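Local coordinates for virulence associated protein VapB (Rhodococcus hoagii, PDB 7B1Z), which is a plasmid-encoded virulence-associated protein, probably a virulence factor of its bacterium, represented here by its eight-stranded beta-barrel domain, at residues G44-T49 against I89-V94. Residues are numbered along the deposited sequence; the frame is centred on the assembly and turned at random.
Sequences GAFWGT and IQAGAV
V94 pushes its CG2 methyl against the rim of the W47 indole, meeting CZ3 at 3.4 Å in the plane of the ring. W47 CG stands beside the backbone N (chi1 -69°), and the turn about the next bond lays the six-membered ring back over its own strand toward A45. A45 CB lies 4.5 Å from the same V94 CG2 methyl, on the same side as the ring. G92, paired with W47, has no side chain on the indole's side of the sheet, and its O lies near the ring's edge. Backbone pairing holds this corner: V94 N gives an almost straight bond to A45 O (3.0 Å, 172°), and W47 and G92 bond to each other in both directions. T49 and Q90 repeat that reciprocal pairing two residues on. These are neighbouring antiparallel strands, 42-52 and 85-93, of the closed eight-stranded barrel of the VapB domain, and strands 4-14 and 73-79 flank them. On the face turned away from W47, F46 is buried. Its CG lies between the backbone N and the carbonyl carbon (chi1 56°), which brings CD1 obliquely to A91 CB at 3.8 Å, while its CB rests 4.2 Å from A93 CB; L74 and V23 also touch this side chain. The bare backbone of G48 lets A91 come close, with the two CA atoms 4.0 Å apart, and A91 CB tucks in 3.4 Å from W47 O. I89 turns its CG2 past T49 O at 3.8 Å, its side chain also meeting V8, V23, L50 and F78.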
# COMPACT_ATOMS: atom_id res chain seq x y z
N GLY A 44 3.75 -10.40 6.61
CA GLY A 44 2.61 -11.19 6.18
C GLY A 44 2.07 -10.75 4.85
O GLY A 44 2.36 -9.66 4.35
N ALA A 45 1.26 -11.63 4.28
CA ALA A 45 0.55 -11.38 3.03
C ALA A 45 -0.79 -10.68 3.29
O ALA A 45 -1.36 -10.75 4.37
CB ALA A 45 0.30 -12.70 2.31
N PHE A 46 -1.29 -10.00 2.26
CA PHE A 46 -2.63 -9.43 2.33
C PHE A 46 -3.26 -9.47 0.94
O PHE A 46 -2.56 -9.58 -0.08
CB PHE A 46 -2.59 -8.01 2.92
CG PHE A 46 -1.68 -7.06 2.20
CD1 PHE A 46 -2.11 -6.43 1.05
CD2 PHE A 46 -0.40 -6.80 2.67
CE1 PHE A 46 -1.28 -5.53 0.38
CE2 PHE A 46 0.44 -5.91 2.01
CZ PHE A 46 -0.02 -5.28 0.85
N TRP A 47 -4.59 -9.49 0.91
CA TRP A 47 -5.39 -9.56 -0.31
C TRP A 47 -6.54 -8.58 -0.18
O TRP A 47 -7.14 -8.46 0.88
CB TRP A 47 -6.00 -10.96 -0.57
CG TRP A 47 -5.03 -12.04 -0.91
CD1 TRP A 47 -4.72 -12.51 -2.17
CD2 TRP A 47 -4.26 -12.83 0.01
NE1 TRP A 47 -3.79 -13.53 -2.08
CE2 TRP A 47 -3.50 -13.74 -0.76
CE3 TRP A 47 -4.15 -12.84 1.40
CZ2 TRP A 47 -2.62 -14.66 -0.17
CZ3 TRP A 47 -3.28 -13.76 1.98
CH2 TRP A 47 -2.53 -14.65 1.20
N GLY A 48 -6.89 -7.91 -1.27
CA GLY A 48 -8.02 -7.02 -1.18
C GLY A 48 -8.35 -6.31 -2.47
O GLY A 48 -8.19 -6.86 -3.55
N THR A 49 -8.82 -5.08 -2.34
CA THR A 49 -9.35 -4.31 -3.44
C THR A 49 -8.69 -2.95 -3.47
O THR A 49 -8.62 -2.26 -2.45
CB THR A 49 -10.86 -4.16 -3.30
OG1 THR A 49 -11.45 -5.47 -3.30
CG2 THR A 49 -11.45 -3.33 -4.43
N ILE A 89 -6.27 1.11 -1.00
CA ILE A 89 -6.49 -0.33 -0.90
C ILE A 89 -7.14 -0.64 0.43
O ILE A 89 -6.72 -0.12 1.46
CB ILE A 89 -5.15 -1.09 -1.05
CG1 ILE A 89 -4.71 -1.04 -2.51
CG2 ILE A 89 -5.27 -2.52 -0.62
CD1 ILE A 89 -3.26 -1.43 -2.68
N GLN A 90 -8.13 -1.52 0.41
CA GLN A 90 -8.68 -2.16 1.59
C GLN A 90 -8.32 -3.64 1.51
O GLN A 90 -8.67 -4.31 0.53
CB GLN A 90 -10.19 -1.95 1.67
CG GLN A 90 -10.57 -0.49 1.57
CD GLN A 90 -12.06 -0.18 1.74
OE1 GLN A 90 -12.45 0.99 1.66
NE2 GLN A 90 -12.89 -1.19 1.94
N ALA A 91 -7.63 -4.16 2.50
CA ALA A 91 -7.16 -5.53 2.41
C ALA A 91 -7.33 -6.26 3.74
O ALA A 91 -7.33 -5.67 4.81
CB ALA A 91 -5.68 -5.58 2.00
N GLY A 92 -7.44 -7.58 3.62
CA GLY A 92 -7.32 -8.48 4.76
C GLY A 92 -5.91 -9.01 4.85
O GLY A 92 -5.33 -9.45 3.85
N ALA A 93 -5.38 -9.00 6.06
CA ALA A 93 -3.99 -9.35 6.32
C ALA A 93 -3.96 -10.64 7.11
O ALA A 93 -4.75 -10.83 8.04
CB ALA A 93 -3.27 -8.24 7.09
N VAL A 94 -3.03 -11.52 6.74
CA VAL A 94 -2.92 -12.81 7.40
C VAL A 94 -2.42 -12.63 8.82
O VAL A 94 -2.91 -13.28 9.75
CB VAL A 94 -1.99 -13.73 6.59
CG1 VAL A 94 -1.54 -14.91 7.42
CG2 VAL A 94 -2.67 -14.20 5.33